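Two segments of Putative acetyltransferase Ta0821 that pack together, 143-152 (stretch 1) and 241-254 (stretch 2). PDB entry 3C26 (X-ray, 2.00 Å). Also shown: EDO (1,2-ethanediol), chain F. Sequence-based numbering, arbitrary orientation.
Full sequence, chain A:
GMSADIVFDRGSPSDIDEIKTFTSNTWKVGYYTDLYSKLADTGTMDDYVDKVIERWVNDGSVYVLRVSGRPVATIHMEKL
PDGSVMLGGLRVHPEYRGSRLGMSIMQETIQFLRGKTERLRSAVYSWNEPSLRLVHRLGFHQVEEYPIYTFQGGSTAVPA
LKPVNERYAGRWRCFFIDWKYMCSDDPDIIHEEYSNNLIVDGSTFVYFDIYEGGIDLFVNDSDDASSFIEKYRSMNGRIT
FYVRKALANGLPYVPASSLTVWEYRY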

ATOM      1  N   VAL A 143     -12.332   2.752 -16.129  1.00 23.96           N
ATOM      2  CA  VAL A 143     -12.623   4.015 -16.818  1.00 23.24           C
ATOM      3  C   VAL A 143     -12.049   5.227 -16.093  1.00 23.51           C
ATOM      4  O   VAL A 143     -11.898   6.315 -16.668  1.00 22.62           O
ATOM      5  CB  VAL A 143     -14.182   4.214 -17.036  1.00 23.81           C
ATOM      6  CG1 VAL A 143     -14.771   3.112 -17.922  1.00 23.62           C
ATOM      7  CG2 VAL A 143     -14.946   4.273 -15.693  1.00 22.41           C
ATOM      8  N   GLU A 144     -11.761   5.065 -14.815  1.00 22.23           N
ATOM      9  CA  GLU A 144     -11.167   6.163 -14.059  1.00 22.26           C
ATOM     10  C   GLU A 144     -10.389   5.681 -12.837  1.00 22.39           C
ATOM     11  O   GLU A 144     -10.525   4.535 -12.391  1.00 21.28           O
ATOM     12  CB  GLU A 144     -12.255   7.217 -13.713  1.00 20.82           C
ATOM     13  CG  GLU A 144     -11.783   8.601 -13.112  1.00 22.86           C
ATOM     14  CD  GLU A 144     -10.705   9.338 -13.895  1.00 24.11           C
ATOM     15  OE1 GLU A 144      -9.486   9.030 -13.783  1.00 26.36           O
ATOM     16  OE2 GLU A 144     -11.079  10.235 -14.677  1.00 26.62           O
ATOM     17  N   GLU A 145      -9.598   6.582 -12.266  1.00 22.55           N
ATOM     18  CA  GLU A 145      -8.820   6.216 -11.088  1.00 23.26           C
ATOM     19  C   GLU A 145      -8.573   7.422 -10.194  1.00 22.87           C
ATOM     20  O   GLU A 145      -8.301   8.523 -10.689  1.00 22.76           O
ATOM     21  CB  GLU A 145      -7.507   5.569 -11.592  1.00 24.42           C
ATOM     22  CG  GLU A 145      -6.331   5.693 -10.736  1.00 27.48           C
ATOM     23  CD  GLU A 145      -5.217   4.756 -11.163  1.00 29.75           C
ATOM     24  OE1 GLU A 145      -4.688   4.863 -12.296  1.00 35.65           O
ATOM     25  OE2 GLU A 145      -4.878   3.900 -10.359  1.00 32.63           O
ATOM     26  N   TYR A 146      -8.696   7.199  -8.879  1.00 22.51           N
ATOM     27  CA  TYR A 146      -8.521   8.234  -7.836  1.00 22.08           C
ATOM     28  C   TYR A 146      -7.459   7.851  -6.812  1.00 22.14           C
ATOM     29  O   TYR A 146      -7.766   7.201  -5.803  1.00 22.20           O
ATOM     30  CB  TYR A 146      -9.830   8.523  -7.061  1.00 21.81           C
ATOM     31  CG  TYR A 146     -10.855   9.280  -7.851  1.00 22.92           C
ATOM     32  CD1 TYR A 146     -11.477   8.695  -8.949  1.00 22.91           C
ATOM     33  CD2 TYR A 146     -11.210  10.577  -7.515  1.00 21.77           C
ATOM     34  CE1 TYR A 146     -12.409   9.399  -9.714  1.00 24.17           C
ATOM     35  CE2 TYR A 146     -12.155  11.293  -8.267  1.00 22.95           C
ATOM     36  CZ  TYR A 146     -12.745  10.693  -9.358  1.00 24.05           C
ATOM     37  OH  TYR A 146     -13.672  11.376 -10.079  1.00 24.09           O
ATOM     38  N   PRO A 147      -6.199   8.256  -7.051  1.00 22.50           N
ATOM     39  CA  PRO A 147      -5.155   8.035  -6.069  1.00 22.21           C
ATOM     40  C   PRO A 147      -5.576   8.556  -4.701  1.00 22.24           C
ATOM     41  O   PRO A 147      -6.277   9.550  -4.606  1.00 20.97           O
ATOM     42  CB  PRO A 147      -3.981   8.846  -6.617  1.00 22.79           C
ATOM     43  CG  PRO A 147      -4.178   8.932  -7.988  1.00 23.54           C
ATOM     44  CD  PRO A 147      -5.664   8.888  -8.265  1.00 22.54           C
ATOM     45  N   ILE A 148      -5.158   7.845  -3.659  1.00 22.40           N
ATOM     46  CA  ILE A 148      -5.584   8.104  -2.267  1.00 22.52           C
ATOM     47  C   ILE A 148      -4.478   8.696  -1.398  1.00 23.53           C
ATOM     48  O   ILE A 148      -3.407   8.154  -1.328  1.00 24.95           O
ATOM     49  CB  ILE A 148      -6.002   6.799  -1.610  1.00 22.50           C
ATOM     50  CG1 ILE A 148      -7.204   6.148  -2.335  1.00 22.90           C
ATOM     51  CG2 ILE A 148      -6.354   7.049  -0.133  1.00 20.62           C
ATOM     52  CD1 ILE A 148      -7.531   4.690  -1.869  1.00 22.21           C
ATOM     53  N   TYR A 149      -4.768   9.805  -0.737  1.00 24.18           N
ATOM     54  CA  TYR A 149      -3.820  10.537   0.126  1.00 24.08           C
ATOM     55  C   TYR A 149      -4.416  10.677   1.478  1.00 23.45           C
ATOM     56  O   TYR A 149      -5.452  11.307   1.631  1.00 23.30           O
ATOM     57  CB  TYR A 149      -3.545  11.946  -0.428  1.00 25.25           C
ATOM     58  CG  TYR A 149      -3.119  11.916  -1.860  1.00 25.79           C
ATOM     59  CD1 TYR A 149      -4.057  11.782  -2.877  1.00 27.89           C
ATOM     60  CD2 TYR A 149      -1.759  11.932  -2.204  1.00 28.98           C
ATOM     61  CE1 TYR A 149      -3.663  11.703  -4.220  1.00 26.53           C
ATOM     62  CE2 TYR A 149      -1.371  11.843  -3.505  1.00 28.91           C
ATOM     63  CZ  TYR A 149      -2.335  11.753  -4.523  1.00 29.91           C
ATOM     64  OH  TYR A 149      -1.927  11.652  -5.841  1.00 30.69           O
ATOM     65  N   THR A 150      -3.772  10.067   2.467  1.00 23.58           N
ATOM     66  CA  THR A 150      -4.272  10.071   3.825  1.00 24.17           C
ATOM     67  C   THR A 150      -3.401  10.929   4.704  1.00 24.93           C
ATOM     68  O   THR A 150      -2.180  10.849   4.679  1.00 23.29           O
ATOM     69  CB  THR A 150      -4.404   8.644   4.461  1.00 24.68           C
ATOM     70  OG1 THR A 150      -5.219   7.781   3.658  1.00 24.58           O
ATOM     71  CG2 THR A 150      -5.062   8.728   5.837  1.00 22.21           C
ATOM     72  N   PHE A 151      -4.072  11.751   5.497  1.00 26.76           N
ATOM     73  CA  PHE A 151      -3.428  12.720   6.372  1.00 27.93           C
ATOM     74  C   PHE A 151      -3.879  12.575   7.788  1.00 30.32           C
ATOM     75  O   PHE A 151      -4.985  12.111   8.096  1.00 30.55           O
ATOM     76  CB  PHE A 151      -3.692  14.154   5.887  1.00 27.96           C
ATOM     77  CG  PHE A 151      -3.010  14.472   4.590  1.00 26.34           C
ATOM     78  CD1 PHE A 151      -1.728  14.958   4.578  1.00 25.33           C
ATOM     79  CD2 PHE A 151      -3.632  14.208   3.380  1.00 24.93           C
ATOM     80  CE1 PHE A 151      -1.071  15.194   3.375  1.00 26.33           C
ATOM     81  CE2 PHE A 151      -2.974  14.437   2.152  1.00 26.03           C
ATOM     82  CZ  PHE A 151      -1.714  14.934   2.156  1.00 25.18           C
ATOM     83  N   GLN A 152      -2.984  12.950   8.675  1.00 33.46           N
ATOM     84  CA  GLN A 152      -3.330  12.925  10.076  1.00 36.21           C
ATOM     85  C   GLN A 152      -3.524  14.338  10.428  1.00 39.00           C
ATOM     86  O   GLN A 152      -2.568  15.092  10.617  1.00 38.75           O
ATOM     87  CB  GLN A 152      -2.358  12.187  10.993  1.00 36.28           C
ATOM     88  CG  GLN A 152      -0.911  12.250  10.669  1.00 36.52           C
ATOM     89  CD  GLN A 152      -0.138  11.168  11.419  1.00 37.00           C
ATOM     90  OE1 GLN A 152      -0.715  10.198  11.884  1.00 37.35           O
ATOM     91  NE2 GLN A 152       1.158  11.322  11.505  1.00 36.56           N
TER
HETATM   92  C1  EDO F 270      -1.347   5.661  -8.803  1.00 43.72           C
HETATM   93  O1  EDO F 270      -2.542   5.789  -9.601  1.00 43.68           O
HETATM   94  C2  EDO F 270      -1.585   4.914  -7.486  1.00 42.87           C
HETATM   95  O2  EDO F 270      -1.354   3.507  -7.644  1.00 42.22           O
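Stretch 2 241-254: FYVRKALANGLPYV

Two strands distant in sequence can be joined by a short backbone ladder, and the segment that follows the last rung can go on to pack against the same strand. Stretch 2 of this putative acetyltransferase is a compact example. It begins as a strand, 241-243, running antiparallel to the strand of stretch 1: the two N-to-C directions make an angle of 149°, and the axes approach to 4.5 Å.

Within these stretches the ladder starts with Phe241, a hydrogen-bonded pair with Tyr149. Phe241 N donates to Tyr149 O at 2.9 Å, and Phe241 O accepts from Tyr149 N, also at 2.9 Å. The two side chains leave on the same face of the sheet, where Phe241 CE1 lies 3.7 Å from Phe151 CD2. Tyr242 pairs with Ile148 without hydrogen bonds between them, and their CA atoms are 4.8 Å apart. Its side chain emerges on the opposite face, so Tyr242 CD2 rests 3.6 Å from Ile148 CG1. Val243 restores the ladder, with Val243 N donating to Pro147 O at 3.0 Å in almost perfect alignment, while Val243 CG2 lies 3.8 Å from Tyr149 CD1. Proline, lacking an amide hydrogen, cannot return the bond.

Arg244, just past the strand, adopts a polyproline II-like conformation (phi/psi -57/133°) and stands at the N-cap position of the helix. Its CA sits over a face of the Tyr146 ring, 4.0 Å from the centroid, while Arg244 NH1 reaches Glu144 OE2 at 3.1 Å in a salt bridge. Lys245 has already turned into helical conformation, yet Lys245 N still bonds to Glu145 O at 2.8 Å, extending the backbone link into the helix start. A bound ethanediol adds a bridge: Lys245 NZ donates to its O1 at 2.6 Å, and that O1 gives a weak bond to Glu145 OE2 at 3.1 Å. Ala246 N meets a water at 3.0 Å that also donates to Glu144 OE1 at 2.7 Å.

The helix brings Ala248 back toward stretch 1, its CB 3.4 Å from Pro147 CG and 3.1 Å from Tyr149 OH. A type I turn from Ala248 to Leu251 then redirects the chain. Leu251 CD1 covers a face of the Tyr149 ring, 4.0 Å from the centroid, and Tyr253 CD1 approaches Tyr149 CD2 at 3.9 Å. A second water ties this region together, 2.7 Å from Tyr149 OH and donating to Ala248 O and Tyr253 O, each at 2.6 Å. Finally, the Tyr253 ring receives the edge of Phe151 on its face, with centroids 5.7 Å apart. Stretch 2 thus meets Tyr149 repeatedly, by backbone pairing at Phe241 and by side chains from Val243 and Ala248 through to Leu251 and Tyr253.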

ATOM      1  N   PHE A 241      -8.111  12.192   0.997  1.00 21.98           N
ATOM      2  CA  PHE A 241      -8.414  12.734  -0.314  1.00 22.47           C
ATOM      3  C   PHE A 241      -8.298  11.661  -1.331  1.00 23.12           C
ATOM      4  O   PHE A 241      -7.294  10.963  -1.407  1.00 22.11           O
ATOM      5  CB  PHE A 241      -7.446  13.839  -0.707  1.00 22.82           C
ATOM      6  CG  PHE A 241      -7.447  15.008   0.231  1.00 22.62           C
ATOM      7  CD1 PHE A 241      -6.677  14.975   1.386  1.00 23.37           C
ATOM      8  CD2 PHE A 241      -8.227  16.137  -0.020  1.00 20.10           C
ATOM      9  CE1 PHE A 241      -6.663  16.029   2.251  1.00 21.56           C
ATOM     10  CE2 PHE A 241      -8.206  17.207   0.865  1.00 17.82           C
ATOM     11  CZ  PHE A 241      -7.427  17.160   1.981  1.00 19.51           C
ATOM     12  N   TYR A 242      -9.379  11.554  -2.107  1.00 23.05           N
ATOM     13  CA  TYR A 242      -9.444  10.699  -3.285  1.00 22.65           C
ATOM     14  C   TYR A 242      -9.405  11.669  -4.438  1.00 21.88           C
ATOM     15  O   TYR A 242     -10.336  12.422  -4.652  1.00 22.10           O
ATOM     16  CB  TYR A 242     -10.714   9.883  -3.279  1.00 22.25           C
ATOM     17  CG  TYR A 242     -10.838   8.904  -2.122  1.00 20.74           C
ATOM     18  CD1 TYR A 242     -11.346   9.287  -0.892  1.00 17.48           C
ATOM     19  CD2 TYR A 242     -10.489   7.595  -2.289  1.00 19.20           C
ATOM     20  CE1 TYR A 242     -11.500   8.392   0.117  1.00 20.18           C
ATOM     21  CE2 TYR A 242     -10.647   6.673  -1.283  1.00 20.47           C
ATOM     22  CZ  TYR A 242     -11.137   7.073  -0.074  1.00 19.06           C
ATOM     23  OH  TYR A 242     -11.222   6.142   0.935  1.00 20.05           O
ATOM     24  N   VAL A 243      -8.286  11.677  -5.141  1.00 21.59           N
ATOM     25  CA  VAL A 243      -8.004  12.689  -6.164  1.00 21.15           C
ATOM     26  C   VAL A 243      -7.964  12.106  -7.558  1.00 21.48           C
ATOM     27  O   VAL A 243      -7.344  11.109  -7.786  1.00 19.99           O
ATOM     28  CB  VAL A 243      -6.678  13.435  -5.861  1.00 21.67           C
ATOM     29  CG1 VAL A 243      -6.450  14.577  -6.848  1.00 19.72           C
ATOM     30  CG2 VAL A 243      -6.688  14.004  -4.450  1.00 19.72           C
ATOM     31  N   ARG A 244      -8.697  12.732  -8.474  1.00 20.87           N
ATOM     32  CA  ARG A 244      -8.771  12.229  -9.816  1.00 21.63           C
ATOM     33  C   ARG A 244      -7.361  12.148 -10.399  1.00 21.71           C
ATOM     34  O   ARG A 244      -6.569  13.067 -10.282  1.00 21.87           O
ATOM     35  CB  ARG A 244      -9.724  13.062 -10.700  1.00 21.57           C
ATOM     36  CG  ARG A 244      -9.957  12.400 -12.089  1.00 22.05           C
ATOM     37  CD  ARG A 244     -10.582  13.344 -13.076  1.00 24.01           C
ATOM     38  NE  ARG A 244     -11.883  13.869 -12.675  1.00 22.10           N
ATOM     39  CZ  ARG A 244     -13.063  13.309 -12.926  1.00 22.12           C
ATOM     40  NH1 ARG A 244     -13.160  12.152 -13.522  1.00 22.57           N
ATOM     41  NH2 ARG A 244     -14.156  13.922 -12.535  1.00 22.45           N
ATOM     42  N   LYS A 245      -7.058  11.011 -11.006  1.00 22.86           N
ATOM     43  CA  LYS A 245      -5.703  10.717 -11.551  1.00 22.94           C
ATOM     44  C   LYS A 245      -5.008  11.896 -12.285  1.00 23.95           C
ATOM     45  O   LYS A 245      -3.828  12.239 -12.014  1.00 23.56           O
ATOM     46  CB  LYS A 245      -5.788   9.483 -12.446  1.00 22.40           C
ATOM     47  CG  LYS A 245      -4.483   9.020 -13.014  1.00 27.60           C
ATOM     48  CD  LYS A 245      -3.542   8.676 -11.920  1.00 31.32           C
ATOM     49  CE  LYS A 245      -2.479   7.702 -12.358  1.00 35.76           C
ATOM     50  NZ  LYS A 245      -1.496   7.422 -11.261  1.00 38.50           N
ATOM     51  N   ALA A 246      -5.762  12.553 -13.151  1.00 24.05           N
ATOM     52  CA  ALA A 246      -5.195  13.594 -14.001  1.00 25.14           C
ATOM     53  C   ALA A 246      -4.697  14.733 -13.172  1.00 26.04           C
ATOM     54  O   ALA A 246      -3.755  15.424 -13.580  1.00 26.27           O
ATOM     55  CB  ALA A 246      -6.179  14.092 -15.048  1.00 24.99           C
ATOM     56  N   LEU A 247      -5.300  14.917 -12.000  1.00 26.74           N
ATOM     57  CA  LEU A 247      -4.887  15.982 -11.079  1.00 27.46           C
ATOM     58  C   LEU A 247      -3.754  15.539 -10.158  1.00 28.94           C
ATOM     59  O   LEU A 247      -2.936  16.341  -9.684  1.00 28.72           O
ATOM     60  CB  LEU A 247      -6.037  16.377 -10.166  1.00 28.15           C
ATOM     61  CG  LEU A 247      -7.345  16.895 -10.725  1.00 29.52           C
ATOM     62  CD1 LEU A 247      -8.102  17.421  -9.569  1.00 32.56           C
ATOM     63  CD2 LEU A 247      -7.099  17.991 -11.689  1.00 32.17           C
ATOM     64  N   ALA A 248      -3.776  14.247  -9.854  1.00 29.54           N
ATOM     65  CA  ALA A 248      -2.863  13.621  -8.868  1.00 30.14           C
ATOM     66  C   ALA A 248      -1.444  13.665  -9.408  1.00 30.78           C
ATOM     67  O   ALA A 248      -0.428  13.662  -8.705  1.00 31.01           O
ATOM     68  CB  ALA A 248      -3.302  12.176  -8.604  1.00 29.36           C
ATOM     69  N   ASN A 249      -1.413  13.778 -10.709  1.00 31.90           N
ATOM     70  CA  ASN A 249      -0.175  13.737 -11.450  1.00 31.76           C
ATOM     71  C   ASN A 249       0.644  14.975 -11.146  1.00 31.32           C
ATOM     72  O   ASN A 249       1.853  14.990 -11.293  1.00 32.07           O
ATOM     73  CB  ASN A 249      -0.464  13.563 -12.958  1.00 33.25           C
ATOM     74  CG  ASN A 249      -1.004  12.163 -13.300  1.00 33.51           C
ATOM     75  OD1 ASN A 249      -0.823  11.208 -12.547  1.00 37.33           O
ATOM     76  ND2 ASN A 249      -1.655  12.046 -14.440  1.00 35.55           N
ATOM     77  N   GLY A 250      -0.018  16.012 -10.667  1.00 31.14           N
ATOM     78  CA  GLY A 250       0.651  17.289 -10.362  1.00 30.02           C
ATOM     79  C   GLY A 250       0.900  17.502  -8.863  1.00 29.78           C
ATOM     80  O   GLY A 250       1.316  18.561  -8.422  1.00 29.52           O
ATOM     81  N   LEU A 251       0.682  16.467  -8.077  1.00 28.90           N
ATOM     82  CA  LEU A 251       0.904  16.543  -6.624  1.00 28.04           C
ATOM     83  C   LEU A 251       2.311  16.018  -6.262  1.00 28.40           C
ATOM     84  O   LEU A 251       2.817  15.133  -6.927  1.00 28.53           O
ATOM     85  CB  LEU A 251      -0.159  15.729  -5.866  1.00 27.98           C
ATOM     86  CG  LEU A 251      -1.581  16.282  -5.832  1.00 28.10           C
ATOM     87  CD1 LEU A 251      -2.556  15.265  -5.183  1.00 27.62           C
ATOM     88  CD2 LEU A 251      -1.670  17.616  -5.126  1.00 24.87           C
ATOM     89  N   PRO A 252       2.949  16.551  -5.201  1.00 28.71           N
ATOM     90  CA  PRO A 252       4.289  16.029  -4.815  1.00 28.75           C
ATOM     91  C   PRO A 252       4.321  14.612  -4.249  1.00 28.97           C
ATOM     92  O   PRO A 252       5.253  13.869  -4.475  1.00 29.97           O
ATOM     93  CB  PRO A 252       4.749  16.990  -3.702  1.00 28.37           C
ATOM     94  CG  PRO A 252       3.534  17.703  -3.255  1.00 28.97           C
ATOM     95  CD  PRO A 252       2.653  17.809  -4.503  1.00 29.06           C
ATOM     96  N   TYR A 253       3.324  14.249  -3.489  1.00 29.70           N
ATOM     97  CA  TYR A 253       3.293  12.938  -2.865  1.00 30.27           C
ATOM     98  C   TYR A 253       2.897  11.942  -3.911  1.00 29.75           C
ATOM     99  O   TYR A 253       2.042  12.210  -4.738  1.00 28.75           O
ATOM    100  CB  TYR A 253       2.243  12.861  -1.768  1.00 31.86           C
ATOM    101  CG  TYR A 253       1.825  14.186  -1.250  1.00 35.12           C
ATOM    102  CD1 TYR A 253       0.799  14.890  -1.872  1.00 38.81           C
ATOM    103  CD2 TYR A 253       2.454  14.760  -0.165  1.00 39.96           C
ATOM    104  CE1 TYR A 253       0.404  16.120  -1.437  1.00 41.84           C
ATOM    105  CE2 TYR A 253       2.052  16.015   0.288  1.00 42.46           C
ATOM    106  CZ  TYR A 253       1.025  16.678  -0.354  1.00 43.93           C
ATOM    107  OH  TYR A 253       0.614  17.922   0.077  1.00 49.46           O
ATOM    108  N   VAL A 254       3.546  10.793  -3.866  1.00 29.36           N
ATOM    109  CA  VAL A 254       3.199   9.671  -4.705  1.00 29.77           C
ATOM    110  C   VAL A 254       2.401   8.654  -3.867  1.00 30.69           C
ATOM    111  O   VAL A 254       2.953   8.041  -2.959  1.00 29.78           O
ATOM    112  CB  VAL A 254       4.441   8.994  -5.211  1.00 29.45           C
ATOM    113  CG1 VAL A 254       4.091   7.752  -6.024  1.00 30.19           C
ATOM    114  CG2 VAL A 254       5.280   9.976  -6.008  1.00 30.77           C
TER
HETATM  115  O   HOH W   1      -8.011  11.173 -14.646  1.00 22.47           O
HETATM  116  O   HOH W   2       0.493  12.155  -6.803  1.00 21.89           O